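PDB 6WHJ: ribokinase from Giardia lamblia, which probably catalyses the ATP- and magnesium-dependent phosphorylation of D-ribose at O-5, giving D-ribose 5-phosphate. Local coordinates for residues B[270-275]-B[316-321]; B[203-208]-B[224-229]. All coordinates share one frame; numbering follows the deposited sequence.

Interaction 1: residues B[270-275]-B[316-321]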
loop_
_atom_site.group_PDB
_atom_site.type_symbol
_atom_site.label_atom_id
_atom_site.label_comp_id
_atom_site.label_asym_id
_atom_site.label_seq_id
_atom_site.Cartn_x
_atom_site.Cartn_y
_atom_site.Cartn_z
ATOM N N SER B 270 -10.678 0.727 14.109
ATOM C CA SER B 270 -10.492 -0.175 12.983
ATOM C C SER B 270 -11.213 -1.492 13.238
ATOM O O SER B 270 -11.101 -2.076 14.320
ATOM C CB SER B 270 -8.994 -0.415 12.763
ATOM O OG SER B 270 -8.740 -1.148 11.577
ATOM N N GLY B 271 -11.976 -1.954 12.249
ATOM C CA GLY B 271 -12.683 -3.198 12.442
ATOM C C GLY B 271 -13.926 -3.121 13.301
ATOM O O GLY B 271 -14.511 -4.170 13.597
ATOM N N ALA B 272 -14.346 -1.934 13.735
ATOM C CA ALA B 272 -15.444 -1.893 14.691
ATOM C C ALA B 272 -16.809 -2.012 14.027
ATOM O O ALA B 272 -17.759 -2.471 14.677
ATOM C CB ALA B 272 -15.381 -0.594 15.493
ATOM N N GLY B 273 -16.917 -1.686 12.736
ATOM C CA GLY B 273 -18.149 -1.969 12.027
ATOM C C GLY B 273 -18.320 -3.454 11.783
ATOM O O GLY B 273 -19.422 -3.996 11.911
ATOM N N ASP B 274 -17.228 -4.138 11.443
ATOM C CA ASP B 274 -17.321 -5.569 11.204
ATOM C C ASP B 274 -17.598 -6.321 12.496
ATOM O O ASP B 274 -18.406 -7.258 12.518
ATOM C CB ASP B 274 -16.053 -6.063 10.510
ATOM C CG ASP B 274 -15.924 -5.502 9.100
ATOM O OD1 ASP B 274 -16.980 -5.200 8.496
ATOM O OD2 ASP B 274 -14.784 -5.360 8.591
ATOM N N CYS B 275 -16.981 -5.893 13.591
ATOM C CA CYS B 275 -17.288 -6.503 14.876
ATOM C C CYS B 275 -18.751 -6.286 15.231
ATOM O O CYS B 275 -19.409 -7.192 15.753
ATOM C CB CYS B 275 -16.361 -5.930 15.950
ATOM S SG CYS B 275 -16.818 -6.340 17.634
ATOM N N GLY B 316 -18.378 -1.468 21.362
ATOM C CA GLY B 316 -17.829 -0.525 22.316
ATOM C C GLY B 316 -16.601 -1.055 23.028
ATOM O O GLY B 316 -15.726 -0.283 23.424
ATOM N N ILE B 317 -16.529 -2.370 23.233
ATOM C CA ILE B 317 -15.311 -2.941 23.794
ATOM C C ILE B 317 -14.192 -2.926 22.761
ATOM O O ILE B 317 -13.046 -2.588 23.081
ATOM C CB ILE B 317 -15.580 -4.352 24.349
ATOM C CG1 ILE B 317 -16.565 -4.278 25.527
ATOM C CG2 ILE B 317 -14.278 -5.021 24.777
ATOM C CD1 ILE B 317 -17.104 -5.632 25.990
ATOM N N SER B 318 -14.508 -3.262 21.502
ATOM C CA SER B 318 -13.483 -3.352 20.463
ATOM C C SER B 318 -12.781 -2.017 20.221
ATOM O O SER B 318 -11.585 -1.995 19.901
ATOM C CB SER B 318 -14.096 -3.865 19.158
ATOM O OG SER B 318 -15.014 -2.931 18.621
ATOM N N VAL B 319 -13.496 -0.895 20.354
ATOM C CA VAL B 319 -12.862 0.402 20.135
ATOM C C VAL B 319 -11.911 0.790 21.255
ATOM O O VAL B 319 -11.145 1.744 21.089
ATOM C CB VAL B 319 -13.888 1.541 19.935
ATOM C CG1 VAL B 319 -14.607 1.387 18.605
ATOM C CG2 VAL B 319 -14.873 1.599 21.086
ATOM N N THR B 320 -11.930 0.081 22.387
ATOM C CA THR B 320 -10.949 0.306 23.444
ATOM C C THR B 320 -9.671 -0.497 23.237
ATOM O O THR B 320 -8.767 -0.430 24.076
ATOM C CB THR B 320 -11.543 -0.012 24.828
ATOM O OG1 THR B 320 -11.773 -1.420 24.969
ATOM C CG2 THR B 320 -12.850 0.743 25.027
ATOM N N ARG B 321 -9.572 -1.235 22.133
ATOM C CA ARG B 321 -8.431 -2.088 21.851
ATOM C C ARG B 321 -7.963 -1.861 20.422
ATOM O O ARG B 321 -8.742 -1.461 19.550
ATOM C CB ARG B 321 -8.786 -3.567 22.046
ATOM C CG ARG B 321 -9.500 -3.851 23.350
ATOM C CD ARG B 321 -10.090 -5.244 23.381
ATOM N NE ARG B 321 -10.654 -5.529 24.693
ATOM C CZ ARG B 321 -11.140 -6.705 25.060
ATOM N NH1 ARG B 321 -11.136 -7.722 24.210
ATOM N NH2 ARG B 321 -11.627 -6.860 26.281
#

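Interaction 2: residues B[203-208]-B[224-229]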
loop_
_atom_site.group_PDB
_atom_site.type_symbol
_atom_site.label_atom_id
_atom_site.label_comp_id
_atom_site.label_asym_id
_atom_site.label_seq_id
_atom_site.Cartn_x
_atom_site.Cartn_y
_atom_site.Cartn_z
ATOM N N GLU B 203 -25.388 7.103 -0.498
ATOM C CA GLU B 203 -24.870 6.858 -1.836
ATOM C C GLU B 203 -25.731 5.878 -2.617
ATOM O O GLU B 203 -25.806 5.976 -3.846
ATOM C CB GLU B 203 -23.434 6.335 -1.764
ATOM C CG GLU B 203 -22.431 7.352 -1.249
ATOM C CD GLU B 203 -21.716 8.077 -2.381
ATOM O OE1 GLU B 203 -22.323 8.240 -3.469
ATOM O OE2 GLU B 203 -20.546 8.482 -2.186
ATOM N N ILE B 204 -26.446 4.977 -1.932
ATOM C CA ILE B 204 -27.257 3.994 -2.649
ATOM C C ILE B 204 -28.594 4.555 -3.101
ATOM O O ILE B 204 -29.253 3.936 -3.942
ATOM C CB ILE B 204 -27.389 2.743 -1.746
ATOM C CG1 ILE B 204 -26.036 2.033 -1.602
ATOM C CG2 ILE B 204 -28.400 1.721 -2.254
ATOM C CD1 ILE B 204 -26.005 0.930 -0.545
ATOM N N SER B 205 -28.960 5.758 -2.662
ATOM C CA SER B 205 -30.200 6.397 -3.083
ATOM C C SER B 205 -30.013 7.520 -4.094
ATOM O O SER B 205 -30.981 7.885 -4.772
ATOM C CB SER B 205 -30.960 6.941 -1.867
ATOM O OG SER B 205 -31.407 5.863 -1.061
ATOM N N GLY B 206 -28.820 8.098 -4.200
ATOM C CA GLY B 206 -28.565 9.160 -5.158
ATOM C C GLY B 206 -27.968 10.429 -4.581
ATOM O O GLY B 206 -27.767 11.390 -5.338
ATOM N N THR B 207 -27.660 10.498 -3.291
ATOM C CA THR B 207 -27.106 11.700 -2.686
ATOM C C THR B 207 -25.646 11.464 -2.302
ATOM O O THR B 207 -25.081 10.393 -2.527
ATOM C CB THR B 207 -27.940 12.113 -1.471
ATOM O OG1 THR B 207 -29.253 11.550 -1.585
ATOM C CG2 THR B 207 -28.057 13.624 -1.399
ATOM N N GLY B 208 -25.034 12.486 -1.713
ATOM C CA GLY B 208 -23.654 12.397 -1.281
ATOM C C GLY B 208 -23.482 12.641 0.205
ATOM O O GLY B 208 -23.089 11.730 0.940
ATOM N N GLU B 224 -37.817 4.141 2.494
ATOM C CA GLU B 224 -38.833 4.027 1.450
ATOM C C GLU B 224 -38.228 3.529 0.147
ATOM O O GLU B 224 -38.728 2.581 -0.468
ATOM C CB GLU B 224 -39.443 5.405 1.224
ATOM C CG GLU B 224 -40.919 5.538 1.228
ATOM C CD GLU B 224 -41.290 7.006 1.192
ATOM O OE1 GLU B 224 -40.539 7.784 0.566
ATOM O OE2 GLU B 224 -42.311 7.394 1.793
ATOM N N LYS B 225 -37.144 4.173 -0.286
ATOM C CA LYS B 225 -36.494 3.815 -1.539
ATOM C C LYS B 225 -35.912 2.411 -1.473
ATOM O O LYS B 225 -36.034 1.636 -2.428
ATOM C CB LYS B 225 -35.403 4.839 -1.861
ATOM C CG LYS B 225 -34.554 4.508 -3.061
ATOM C CD LYS B 225 -35.306 4.693 -4.363
ATOM C CE LYS B 225 -34.475 4.193 -5.532
ATOM N NZ LYS B 225 -35.211 4.330 -6.817
ATOM N N MET B 226 -35.310 2.056 -0.336
ATOM C CA MET B 226 -34.694 0.742 -0.199
ATOM C C MET B 226 -35.727 -0.369 -0.305
ATOM O O MET B 226 -35.454 -1.440 -0.857
ATOM C CB MET B 226 -33.975 0.649 1.144
ATOM C CG MET B 226 -32.501 0.453 1.019
ATOM S SD MET B 226 -31.665 2.029 0.913
ATOM C CE MET B 226 -31.651 2.458 2.659
ATOM N N SER B 227 -36.898 -0.144 0.272
ATOM C CA SER B 227 -37.965 -1.125 0.318
ATOM C C SER B 227 -38.800 -1.180 -0.954
ATOM O O SER B 227 -39.468 -2.190 -1.186
ATOM C CB SER B 227 -38.849 -0.821 1.532
ATOM O OG SER B 227 -40.185 -1.253 1.344
ATOM N N SER B 228 -38.735 -0.154 -1.807
ATOM C CA SER B 228 -39.720 -0.015 -2.877
ATOM C C SER B 228 -39.710 -1.177 -3.865
ATOM O O SER B 228 -40.766 -1.536 -4.402
ATOM C CB SER B 228 -39.482 1.295 -3.628
ATOM O OG SER B 228 -38.173 1.341 -4.173
ATOM N N LEU B 229 -38.550 -1.767 -4.135
ATOM C CA LEU B 229 -38.449 -2.864 -5.094
ATOM C C LEU B 229 -38.180 -4.220 -4.444
ATOM O O LEU B 229 -37.851 -5.175 -5.154
ATOM C CB LEU B 229 -37.408 -2.565 -6.173
ATOM C CG LEU B 229 -37.969 -1.675 -7.286
ATOM C CD1 LEU B 229 -36.985 -1.558 -8.438
ATOM C CD2 LEU B 229 -39.317 -2.194 -7.766
#

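Interaction 1: residues B[270-275]-B[316-321]
Ala272, in the first turn of helix 272-287, faces Ser318, in the last turn of helix 301-318, with 6.3 Å between their CA atoms and no hydrogen bond from one segment to the other. The contact is a small van der Waals one with a single apolar pair. The methyl CB of Ala272 lies 3.8 Å from Val319 CG1 and 3.9 Å from Ser318 OG, and a residue this short lets the two backbones come close. Ser318 OG sits between its own backbone N and carbonyl carbon (chi1 66°), where it hydrogen-bonds to Ala315 O, so a buried hydroxyl is satisfied within its own helix. With chi1 169° the sulfur of Cys275 lies against Ser318, SG being 4.0 Å from both OG and CB; a small thiol fits this buried place. Gly271, the N-cap residue, has a positive phi of 77° that strongly favours glycine, and its carbonyl receives Cys275 N. Ser270, Ser318 and Arg321 belong to the predicted potassium site of this PfkB-family kinase. From Ser318 to Arg321 the chain makes a type I turn. The contact thus joins the start of helix 272-287 to the C-terminal part of helix 301-318, with backbone bonding between Val319 and Ile267 beside it.

Interaction 2: residues B[203-208]-B[224-229]
Ser205 and Lys225 meet where two successive helices of the PfkB-type alpha/beta fold, 198-205 and 216-228, come together against the large sheet, next to its inner strand 193-194; their CA atoms are 7.0 Å apart. The contact between the segments is van der Waals in kind, and no hydrogen bond spans it. Ser205 OG, anti to its carbonyl carbon (chi1 -67°), approaches the aliphatic part of Lys225, 4.0 Å from CG. Lysine suits this exposed place because its methylene CG can do the touching, the chain bending at chi2 (73°). On the buried side the flexible thioether of Met226 comes loosely to the same hydroxyl, with SD 4.3 Å from Ser205 OG. Met226 and Ile204 both also rest on Phe194 of strand 193-194, so the apolar side chains of the two helices share one aromatic neighbour. Gly206 breaks the helical conformation with a phi of 127°, where a CB would press on the preceding carbonyl O, so glycine suits it. Among the polar bonds, Glu224 forms a salt bridge with Lys220 within helix 216-228, and Ser227 OG is hydrogen-bonded to Lys251 NZ. Lys225 O accepts Ser228 N and Ser228 OG from one face of its plane, the hydroxyl OG lying 2.8 Å from Lys225 O.

Overall arrangement
Interactions 1 and 2 follow one another along the chain, the second closing before the first opens, and they do not touch: their centres are about 28 Å apart and their nearest atoms about 14 Å. Both join helices of the same kinase fold, but at different distances from the centre of the chain. Interaction 1, centred about 12 Å from it, carries predicted ATP, substrate and potassium residues, including the probable proton acceptor Asp274. Interaction 2 lies about 20 Å from that centre, and its closest link to the site is Met226, whose side chain is about 10 Å from that of Asn197 and about 11 Å from that of Leu240, both predicted to bind ATP.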